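Exoglucanase A (Cellulomonas fimi, PDB 7CBD) hydrolyses, through this family 6 catalytic domain, the beta-1,4-glucosidic linkages of cellulose with inversion of anomeric configuration, releasing cellobiose from non-reducing chain ends. Local coordinates at residues V92-P97 with I146-L151; R141-I146 with Y188-I193. One frame throughout, in Å; residues are numbered along the deposited sequence.

In the fold
Strand 141-146 is the element common to both contacts. Contact 2 pairs it with strand 187-192 on one side, while on its other side lies strand 87-93, whose end opens contact 1; Ile146 belongs to both, and the two centres are 11 Å apart. Ile93 N lies 2.9 Å from Thr145 O, probably a hydrogen bond that carries the pairing from one contact into the other. Just past Ile146, Pro148 CA packs 3.5 Å from CG of Asp192, the last residue of strand 187-192. This end of the sheet reaches the catalytic centre: the side chains of Asp192 and Asp149, the predicted proton donor, are about 6 Å apart, those of Tyr94 and Asp371, the other predicted active-site residue, about 9 Å.

Contact 1 of 2, residues V92-P97 with I146-L151; sequences VIYDLP and IEPDSL
Glu147 OE2 takes a nearly straight hydrogen bond from Asp95 N (2.9 Å, 173°) on its syn lone pair, and the Tyr120 hydroxyl on helix 114-132 bonds to the same oxygen. The carboxylate thus ties together two loops at the C-terminal ends of neighbouring parallel strands of the distorted family 6 alpha/beta barrel, the ends where the active site lies. The last sheet link is Glu147 N to Ile93 O at 2.7 Å, rather bent; beyond it the backbones part, and the Glu147 side chain, bent at chi2 (-73°), folds across to the loop 94-96. There OE1 accepts a weak bond from Leu96 N, while Leu96 CG sits 3.4 Å from Glu147 CD and Leu96 CD1 rests on Ser150 CB. These contacts and bonds restrict rotation of the buried carboxylate. Tyr94, its CG anti to the backbone N (chi1 -171°), carries its ring obliquely past Pro148: CD1 meets the proline CD, and Pro148 O lies at the ring edge near its plane. Asp100 holds the tyrosine hydroxyl. Pro148 leads directly into Asp149, the predicted proton donor, and just before it Glu147 O receives the hydroxyl of Ser150, OG to O 2.7 Å, in the carbonyl plane.

Contact 2 of 2, residues R141-I146 with Y188-I193; sequences RIAATI and YNYIDI
Strands 141-146 and 188-192 run parallel, their axes 4.6 Å apart at closest approach and their directions differing by 25°, with Ala143 facing Tyr188 and Ile146 facing Ile191. They are neighbouring strands of the distorted family 6 alpha/beta barrel, joined in sequence through helix 161-182 by a beta-alpha-beta crossover. Backbone bonds alternate across the pair from Tyr188 N to Ile142 O (2.8 Å) to the weak closing bond from Asp192 N to Ile146 O at 3.4 Å. Tyr188 and Tyr190 share one face of the sheet with Ala143 and Thr145. The CE2 corner of Tyr188 meets CB and CG of Arg141, whose extended chain runs past obliquely, its guanidinium turned 54° from the ring; the Tyr188 hydroxyl bonds to Val6 N and Arg141 NH1 to Pro9 O. Tyr190 brings CE2 to 4.2 Å from the small Ala143 CB, while its hydroxyl bonds to Asp359. On the other face, with Ala144 and Ile191, Asn189 and Ile146 pack against helix 161-182. There Ile191 CD1 touches both CB and CG2 of Ile146. Asn189 bonds through ND2 to Ser225 O, but its buried OD1 has no polar partner in the model and rests against carbons, Ile146 CD1 at 3.8 Å and Ala144 CB at 3.9 Å.

Contact 1 of 2, residues V92-P97 with I146-L151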
loop_
_atom_site.group_PDB
_atom_site.type_symbol
_atom_site.label_atom_id
_atom_site.label_comp_id
_atom_site.label_asym_id
_atom_site.label_seq_id
_atom_site.Cartn_x
_atom_site.Cartn_y
_atom_site.Cartn_z
ATOM N N VAL A 92 8.747 -0.951 -4.914
ATOM C CA VAL A 92 7.689 -1.960 -4.960
ATOM C C VAL A 92 7.976 -2.962 -6.070
ATOM O O VAL A 92 8.100 -2.588 -7.246
ATOM C CB VAL A 92 6.289 -1.356 -5.124
ATOM C CG1 VAL A 92 5.239 -2.429 -4.826
ATOM C CG2 VAL A 92 6.116 -0.167 -4.197
ATOM N N ILE A 93 8.058 -4.230 -5.677
ATOM C CA ILE A 93 8.218 -5.361 -6.578
ATOM C C ILE A 93 6.804 -5.867 -6.869
ATOM O O ILE A 93 6.094 -6.298 -5.955
ATOM C CB ILE A 93 9.063 -6.448 -5.891
ATOM C CG1 ILE A 93 10.392 -5.868 -5.390
ATOM C CG2 ILE A 93 9.282 -7.643 -6.805
ATOM C CD1 ILE A 93 11.260 -5.267 -6.474
ATOM N N TYR A 94 6.365 -5.766 -8.126
ATOM C CA TYR A 94 4.944 -5.939 -8.430
ATOM C C TYR A 94 4.748 -6.369 -9.876
ATOM O O TYR A 94 4.224 -5.602 -10.693
ATOM C CB TYR A 94 4.183 -4.631 -8.160
ATOM C CG TYR A 94 2.661 -4.702 -8.213
ATOM C CD1 TYR A 94 1.960 -5.730 -7.597
ATOM C CD2 TYR A 94 1.931 -3.698 -8.840
ATOM C CE1 TYR A 94 0.566 -5.778 -7.631
ATOM C CE2 TYR A 94 0.553 -3.732 -8.875
ATOM C CZ TYR A 94 -0.126 -4.768 -8.267
ATOM O OH TYR A 94 -1.505 -4.779 -8.309
ATOM N N ASP A 95 5.148 -7.605 -10.205
ATOM C CA ASP A 95 4.928 -8.077 -11.567
ATOM C C ASP A 95 4.789 -9.593 -11.660
ATOM O O ASP A 95 5.139 -10.173 -12.695
ATOM C CB ASP A 95 6.034 -7.580 -12.512
ATOM C CG ASP A 95 5.575 -7.485 -13.957
ATOM O OD1 ASP A 95 4.349 -7.466 -14.226
ATOM O OD2 ASP A 95 6.468 -7.407 -14.826
ATOM N N LEU A 96 4.232 -10.245 -10.636
ATOM C CA LEU A 96 4.164 -11.704 -10.652
ATOM C C LEU A 96 3.379 -12.206 -11.861
ATOM O O LEU A 96 2.428 -11.555 -12.318
ATOM C CB LEU A 96 3.469 -12.242 -9.406
ATOM C CG LEU A 96 4.358 -12.397 -8.182
ATOM C CD1 LEU A 96 3.506 -12.594 -6.955
ATOM C CD2 LEU A 96 5.347 -13.532 -8.329
ATOM N N PRO A 97 3.729 -13.381 -12.380
ATOM C CA PRO A 97 2.840 -14.041 -13.346
ATOM C C PRO A 97 1.458 -14.208 -12.730
ATOM O O PRO A 97 1.327 -14.554 -11.556
ATOM C CB PRO A 97 3.517 -15.400 -13.584
ATOM C CG PRO A 97 4.951 -15.178 -13.178
ATOM C CD PRO A 97 4.894 -14.214 -12.038
ATOM N N ILE A 146 7.274 -6.478 -1.247
ATOM C CA ILE A 146 7.283 -7.669 -2.096
ATOM C C ILE A 146 5.848 -8.042 -2.465
ATOM O O ILE A 146 5.109 -8.621 -1.660
ATOM C CB ILE A 146 8.002 -8.848 -1.433
ATOM C CG1 ILE A 146 9.402 -8.467 -0.941
ATOM C CG2 ILE A 146 8.077 -10.024 -2.405
ATOM C CD1 ILE A 146 10.336 -7.995 -2.022
ATOM N N GLU A 147 5.472 -7.728 -3.701
ATOM C CA GLU A 147 4.306 -8.238 -4.422
ATOM C C GLU A 147 2.983 -8.038 -3.690
ATOM O O GLU A 147 2.374 -8.996 -3.193
ATOM C CB GLU A 147 4.530 -9.683 -4.872
ATOM C CG GLU A 147 5.677 -9.832 -5.866
ATOM C CD GLU A 147 5.372 -9.302 -7.266
ATOM O OE1 GLU A 147 4.196 -9.000 -7.577
ATOM O OE2 GLU A 147 6.319 -9.191 -8.076
ATOM N N PRO A 148 2.490 -6.803 -3.647
ATOM C CA PRO A 148 1.131 -6.563 -3.144
ATOM C C PRO A 148 0.101 -7.427 -3.865
ATOM O O PRO A 148 0.280 -7.810 -5.022
ATOM C CB PRO A 148 0.909 -5.074 -3.443
ATOM C CG PRO A 148 2.303 -4.492 -3.491
ATOM C CD PRO A 148 3.156 -5.567 -4.089
ATOM N N ASP A 149 -0.985 -7.745 -3.156
ATOM C CA ASP A 149 -2.115 -8.469 -3.743
ATOM C C ASP A 149 -1.712 -9.822 -4.327
ATOM O O ASP A 149 -2.171 -10.203 -5.406
ATOM C CB ASP A 149 -2.846 -7.618 -4.786
ATOM C CG ASP A 149 -4.153 -8.240 -5.230
ATOM O OD1 ASP A 149 -4.773 -8.962 -4.420
ATOM O OD2 ASP A 149 -4.540 -8.034 -6.402
ATOM N N SER A 150 -0.860 -10.565 -3.615
ATOM C CA SER A 150 -0.403 -11.852 -4.130
ATOM C C SER A 150 -0.789 -13.008 -3.213
ATOM O O SER A 150 -1.900 -13.542 -3.316
ATOM C CB SER A 150 1.104 -11.838 -4.445
ATOM O OG SER A 150 1.899 -11.631 -3.284
ATOM N N LEU A 151 0.109 -13.381 -2.298
ATOM C CA LEU A 151 -0.023 -14.652 -1.584
ATOM C C LEU A 151 -1.350 -14.864 -0.866
ATOM O O LEU A 151 -1.856 -16.000 -0.895
ATOM C CB LEU A 151 1.169 -14.879 -0.646
ATOM C CG LEU A 151 2.494 -15.142 -1.359
ATOM C CD1 LEU A 151 3.656 -14.990 -0.387
ATOM C CD2 LEU A 151 2.519 -16.525 -1.987
#

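Contact 2 of 2, residues R141-I146 with Y188-I193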
loop_
_atom_site.group_PDB
_atom_site.type_symbol
_atom_site.label_atom_id
_atom_site.label_comp_id
_atom_site.label_asym_id
_atom_site.label_seq_id
_atom_site.Cartn_x
_atom_site.Cartn_y
_atom_site.Cartn_z
ATOM N N ARG A 141 19.891 2.242 1.694
ATOM C CA ARG A 141 19.126 1.053 2.028
ATOM C C ARG A 141 17.896 1.025 1.138
ATOM O O ARG A 141 17.328 2.073 0.825
ATOM C CB ARG A 141 18.697 1.086 3.499
ATOM C CG ARG A 141 19.863 1.145 4.468
ATOM C CD ARG A 141 19.401 1.398 5.891
ATOM N NE ARG A 141 20.534 1.362 6.807
ATOM C CZ ARG A 141 20.487 1.680 8.095
ATOM N NH1 ARG A 141 19.356 2.094 8.654
ATOM N NH2 ARG A 141 21.587 1.587 8.825
ATOM N N ILE A 142 17.491 -0.168 0.718
ATOM C CA ILE A 142 16.306 -0.338 -0.114
ATOM C C ILE A 142 15.306 -1.173 0.672
ATOM O O ILE A 142 15.618 -2.296 1.088
ATOM C CB ILE A 142 16.642 -0.987 -1.470
ATOM C CG1 ILE A 142 17.677 -0.133 -2.233
ATOM C CG2 ILE A 142 15.363 -1.192 -2.273
ATOM C CD1 ILE A 142 19.106 -0.623 -2.111
ATOM N N ALA A 143 14.123 -0.617 0.908
ATOM C CA ALA A 143 13.021 -1.371 1.491
ATOM C C ALA A 143 12.150 -1.821 0.331
ATOM O O ALA A 143 11.489 -1.000 -0.308
ATOM C CB ALA A 143 12.224 -0.525 2.478
ATOM N N ALA A 144 12.191 -3.109 0.034
ATOM C CA ALA A 144 11.462 -3.678 -1.091
ATOM C C ALA A 144 10.136 -4.218 -0.572
ATOM O O ALA A 144 10.114 -5.175 0.215
ATOM C CB ALA A 144 12.294 -4.788 -1.726
ATOM N N THR A 145 9.034 -3.582 -0.980
ATOM C CA THR A 145 7.714 -4.140 -0.717
ATOM C C THR A 145 7.469 -5.252 -1.732
ATOM O O THR A 145 7.474 -5.003 -2.942
ATOM C CB THR A 145 6.645 -3.052 -0.828
ATOM O OG1 THR A 145 6.726 -2.176 0.302
ATOM C CG2 THR A 145 5.246 -3.672 -0.862
ATOM N N ILE A 146 7.274 -6.478 -1.247
ATOM C CA ILE A 146 7.283 -7.669 -2.096
ATOM C C ILE A 146 5.848 -8.042 -2.465
ATOM O O ILE A 146 5.109 -8.621 -1.660
ATOM C CB ILE A 146 8.002 -8.848 -1.433
ATOM C CG1 ILE A 146 9.402 -8.467 -0.941
ATOM C CG2 ILE A 146 8.077 -10.024 -2.405
ATOM C CD1 ILE A 146 10.336 -7.995 -2.022
ATOM N N TYR A 188 16.052 -4.787 2.193
ATOM C CA TYR A 188 15.211 -5.220 3.303
ATOM C C TYR A 188 13.857 -5.578 2.714
ATOM O O TYR A 188 13.206 -4.731 2.099
ATOM C CB TYR A 188 15.078 -4.079 4.326
ATOM C CG TYR A 188 16.423 -3.760 4.956
ATOM C CD1 TYR A 188 16.761 -4.285 6.196
ATOM C CD2 TYR A 188 17.377 -2.988 4.286
ATOM C CE1 TYR A 188 18.007 -4.046 6.764
ATOM C CE2 TYR A 188 18.632 -2.737 4.845
ATOM C CZ TYR A 188 18.940 -3.276 6.087
ATOM O OH TYR A 188 20.178 -3.058 6.662
ATOM N N ASN A 189 13.447 -6.834 2.871
ATOM C CA ASN A 189 12.266 -7.359 2.198
ATOM C C ASN A 189 11.068 -7.298 3.130
ATOM O O ASN A 189 11.068 -7.937 4.192
ATOM C CB ASN A 189 12.501 -8.805 1.774
ATOM C CG ASN A 189 13.523 -8.922 0.679
ATOM O OD1 ASN A 189 13.660 -8.033 -0.155
ATOM N ND2 ASN A 189 14.259 -10.022 0.678
ATOM N N TYR A 190 10.040 -6.558 2.715
ATOM C CA TYR A 190 8.788 -6.448 3.452
ATOM C C TYR A 190 7.699 -7.127 2.631
ATOM O O TYR A 190 7.302 -6.622 1.575
ATOM C CB TYR A 190 8.451 -4.986 3.731
ATOM C CG TYR A 190 9.310 -4.391 4.829
ATOM C CD1 TYR A 190 8.886 -4.410 6.152
ATOM C CD2 TYR A 190 10.555 -3.821 4.546
ATOM C CE1 TYR A 190 9.674 -3.875 7.174
ATOM C CE2 TYR A 190 11.353 -3.287 5.559
ATOM C CZ TYR A 190 10.898 -3.316 6.868
ATOM O OH TYR A 190 11.675 -2.783 7.874
ATOM N N ILE A 191 7.238 -8.278 3.111
ATOM C CA ILE A 191 6.209 -9.045 2.418
ATOM C C ILE A 191 4.855 -8.370 2.627
ATOM O O ILE A 191 4.498 -7.988 3.745
ATOM C CB ILE A 191 6.209 -10.499 2.922
ATOM C CG1 ILE A 191 7.383 -11.279 2.307
ATOM C CG2 ILE A 191 4.866 -11.182 2.655
ATOM C CD1 ILE A 191 7.126 -11.772 0.890
ATOM N N ASP A 192 4.086 -8.231 1.551
ATOM C CA ASP A 192 2.766 -7.633 1.663
ATOM C C ASP A 192 1.818 -8.568 2.412
ATOM O O ASP A 192 1.790 -9.777 2.164
ATOM C CB ASP A 192 2.205 -7.373 0.272
ATOM C CG ASP A 192 0.870 -6.702 0.324
ATOM O OD1 ASP A 192 0.871 -5.462 0.384
ATOM O OD2 ASP A 192 -0.168 -7.411 0.346
ATOM N N ILE A 193 1.017 -7.996 3.315
ATOM C CA ILE A 193 0.064 -8.793 4.088
ATOM C C ILE A 193 -1.371 -8.291 3.940
ATOM O O ILE A 193 -2.189 -8.435 4.855
ATOM C CB ILE A 193 0.484 -8.954 5.565
ATOM C CG1 ILE A 193 0.571 -7.599 6.275
ATOM C CG2 ILE A 193 1.777 -9.732 5.658
ATOM C CD1 ILE A 193 0.495 -7.717 7.779
#